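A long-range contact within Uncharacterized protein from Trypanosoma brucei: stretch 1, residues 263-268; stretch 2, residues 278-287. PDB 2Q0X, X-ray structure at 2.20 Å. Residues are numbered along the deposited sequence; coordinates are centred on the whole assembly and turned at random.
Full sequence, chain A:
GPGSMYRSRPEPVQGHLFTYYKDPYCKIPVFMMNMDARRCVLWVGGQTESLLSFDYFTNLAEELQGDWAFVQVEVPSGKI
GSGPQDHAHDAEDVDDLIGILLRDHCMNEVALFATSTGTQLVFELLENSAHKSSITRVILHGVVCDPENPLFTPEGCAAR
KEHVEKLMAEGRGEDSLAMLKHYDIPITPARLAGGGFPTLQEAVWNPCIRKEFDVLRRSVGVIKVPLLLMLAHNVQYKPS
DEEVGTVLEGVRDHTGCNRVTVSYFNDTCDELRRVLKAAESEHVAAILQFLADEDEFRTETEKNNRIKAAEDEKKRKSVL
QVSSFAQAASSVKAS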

# COMPACT_ATOMS: atom_id res chain seq x y z
N SER A 263 -9.80 -6.87 27.34
CA SER A 263 -8.55 -7.52 27.74
C SER A 263 -7.37 -6.59 27.53
O SER A 263 -7.34 -5.78 26.57
CB SER A 263 -8.31 -8.82 26.96
OG SER A 263 -9.28 -9.81 27.26
N TYR A 264 -6.40 -6.72 28.43
CA TYR A 264 -5.16 -5.97 28.40
C TYR A 264 -4.00 -6.87 27.94
O TYR A 264 -3.92 -8.05 28.30
CB TYR A 264 -4.91 -5.37 29.78
CG TYR A 264 -5.89 -4.25 30.09
CD1 TYR A 264 -7.12 -4.51 30.68
CD2 TYR A 264 -5.60 -2.94 29.73
CE1 TYR A 264 -8.04 -3.47 30.93
CE2 TYR A 264 -6.49 -1.90 29.98
CZ TYR A 264 -7.70 -2.17 30.59
OH TYR A 264 -8.57 -1.14 30.81
N PHE A 265 -3.12 -6.30 27.11
CA PHE A 265 -2.02 -7.04 26.49
C PHE A 265 -0.68 -6.40 26.80
O PHE A 265 -0.57 -5.17 26.83
CB PHE A 265 -2.26 -7.19 24.99
CG PHE A 265 -3.52 -7.94 24.69
CD1 PHE A 265 -4.76 -7.31 24.79
CD2 PHE A 265 -3.49 -9.30 24.42
CE1 PHE A 265 -5.93 -8.02 24.58
CE2 PHE A 265 -4.65 -10.01 24.21
CZ PHE A 265 -5.88 -9.36 24.28
N ASN A 266 0.33 -7.24 27.01
CA ASN A 266 1.67 -6.78 27.36
C ASN A 266 2.48 -6.44 26.10
O ASN A 266 3.65 -6.77 26.00
CB ASN A 266 2.39 -7.83 28.23
CG ASN A 266 1.63 -8.15 29.51
OD1 ASN A 266 1.41 -7.27 30.34
ND2 ASN A 266 1.21 -9.40 29.65
N ASP A 267 1.84 -5.77 25.14
CA ASP A 267 2.50 -5.27 23.94
C ASP A 267 3.59 -4.28 24.34
O ASP A 267 3.40 -3.50 25.25
CB ASP A 267 1.49 -4.53 23.06
CG ASP A 267 0.42 -5.44 22.49
OD1 ASP A 267 0.54 -6.67 22.60
OD2 ASP A 267 -0.56 -4.92 21.94
N THR A 268 4.72 -4.31 23.65
CA THR A 268 5.70 -3.25 23.79
C THR A 268 5.28 -2.11 22.85
O THR A 268 5.11 -2.31 21.65
CB THR A 268 7.10 -3.75 23.48
OG1 THR A 268 7.34 -4.94 24.24
CG2 THR A 268 8.15 -2.68 23.81
N ALA A 278 4.02 -6.96 19.57
CA ALA A 278 2.78 -7.46 20.12
C ALA A 278 3.15 -8.60 21.06
O ALA A 278 4.17 -9.29 20.85
CB ALA A 278 1.87 -7.96 19.02
N ALA A 279 2.37 -8.76 22.12
CA ALA A 279 2.46 -9.97 22.92
C ALA A 279 1.78 -11.05 22.07
O ALA A 279 0.59 -11.32 22.21
CB ALA A 279 1.77 -9.78 24.25
N GLU A 280 2.57 -11.64 21.17
CA GLU A 280 2.05 -12.44 20.07
C GLU A 280 1.15 -13.57 20.55
O GLU A 280 0.05 -13.77 20.04
CB GLU A 280 3.20 -12.98 19.22
CG GLU A 280 4.00 -11.88 18.50
CD GLU A 280 5.22 -12.42 17.76
OE1 GLU A 280 6.14 -13.01 18.40
OE2 GLU A 280 5.27 -12.23 16.52
N SER A 281 1.62 -14.29 21.55
CA SER A 281 0.91 -15.44 22.10
C SER A 281 -0.39 -15.03 22.81
O SER A 281 -1.37 -15.77 22.78
CB SER A 281 1.81 -16.16 23.10
OG SER A 281 1.92 -17.54 22.79
N GLU A 282 -0.36 -13.88 23.49
CA GLU A 282 -1.55 -13.33 24.15
C GLU A 282 -2.62 -12.95 23.12
O GLU A 282 -3.78 -13.33 23.29
CB GLU A 282 -1.20 -12.10 25.00
CG GLU A 282 -0.31 -12.37 26.23
CD GLU A 282 0.08 -11.07 26.94
OE1 GLU A 282 -0.47 -10.00 26.58
OE2 GLU A 282 0.93 -11.11 27.86
N HIS A 283 -2.23 -12.23 22.07
CA HIS A 283 -3.17 -11.84 20.99
C HIS A 283 -3.82 -13.06 20.36
O HIS A 283 -5.04 -13.12 20.23
CB HIS A 283 -2.49 -11.06 19.88
CG HIS A 283 -2.13 -9.65 20.23
ND1 HIS A 283 -2.36 -8.60 19.36
CD2 HIS A 283 -1.52 -9.11 21.31
CE1 HIS A 283 -1.94 -7.48 19.92
NE2 HIS A 283 -1.43 -7.76 21.10
N VAL A 284 -3.02 -14.04 19.97
CA VAL A 284 -3.57 -15.21 19.28
C VAL A 284 -4.57 -15.94 20.18
O VAL A 284 -5.68 -16.27 19.76
CB VAL A 284 -2.45 -16.16 18.80
CG1 VAL A 284 -3.02 -17.52 18.38
CG2 VAL A 284 -1.68 -15.51 17.65
N ALA A 285 -4.15 -16.18 21.42
CA ALA A 285 -4.96 -16.89 22.40
C ALA A 285 -6.27 -16.15 22.73
O ALA A 285 -7.31 -16.77 22.81
CB ALA A 285 -4.16 -17.14 23.66
N ALA A 286 -6.20 -14.83 22.91
CA ALA A 286 -7.39 -14.03 23.22
C ALA A 286 -8.39 -14.00 22.04
O ALA A 286 -9.61 -14.08 22.24
CB ALA A 286 -6.98 -12.59 23.61
N ILE A 287 -7.88 -13.90 20.83
CA ILE A 287 -8.74 -13.88 19.64
C ILE A 287 -9.42 -15.23 19.46
O ILE A 287 -10.62 -15.28 19.24
CB ILE A 287 -7.95 -13.48 18.37
CG1 ILE A 287 -7.60 -12.00 18.44
CG2 ILE A 287 -8.77 -13.74 17.09
CD1 ILE A 287 -6.56 -11.56 17.42

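A single carboxylate oxygen, OD1 of Asp 267, accepts two hydrogen bonds from the other stretch, one from a backbone amide and one from an imidazole. Ala 279 N lies 2.8 Å from Asp 267 OD1, with a nearly straight N-H...O angle of 173°, and His 283 NE2 lies 2.7 Å from the same oxygen at a more bent 142°. The two donors stand at the beginning of a helix and one turn into it: Ala 279 occupies the N-cap position, and His 283 N donates to Ala 279 O, 3.0 Å away, in the first turn. The acid thus fastens the loop to both the backbone and a side chain of the helix start. The principle is a familiar one: a side-chain carboxylate oxygen can accept from more than one donor, and here OD1 takes a backbone N-H and an imidazole N-H together.

The second oxygen joins in more loosely. His 283 NE2 is 3.1 Å from Asp 267 OD2, a weak hydrogen bond, so the imidazole nitrogen addresses the carboxylate unequally, favouring OD1. OD1 also lies near the plane of the imidazole, at the ring edge, as expected for an acceptor facing a ring nitrogen. Both partners are further held elsewhere in the structure, through Asp 267 OD2 and His 283 ND1. Neither Asp 267 nor His 283 directs its CA-to-CB bond at the opposing stretch; both point sideways, and it is the ends of the side chains that come nearer.

A complementary arrangement appears one residue earlier in the loop, where the helix supplies the carboxylate. Glu 282 receives Asn 266 through two separate oxygens. The backbone Asn 266 N donates to Glu 282 OE1 at 2.9 Å and 168°, while the side-chain Asn 266 ND2 donates to Glu 282 OE2 at 2.5 Å and 151°. The latter distance is very short, and at 2.20 Å resolution its exact value deserves some caution. Here one acid spans a main-chain and a side-chain donor of the same residue. With an acid on each stretch accepting from the other, the polar contacts run in both directions across the junction.

Beside these bonds lies an apolar patch built on Phe 265, a buried residue whose CA-to-CB bond points toward the helix. Its CZ meets Ala 286 CB at 3.5 Å, and that methyl sits at the ring edge, near the ring plane. Phe 265 CD2 is 3.7 Å from Glu 282 CB, so the aliphatic base of the glutamate packs against CD2 of the phenyl ring while its carboxylate reaches Asn 266. Phe 265 CD2 also approaches His 283 CD2 at 3.7 Å; the two rings meet obliquely, with centroids 5.0 Å apart and planes at 65°. Glu 282 and His 283, neighbours in the helix, and Ala 286, one turn after Glu 282, all contact the phenyl group, and the contact buries 386 Å² in total, counting both stretches.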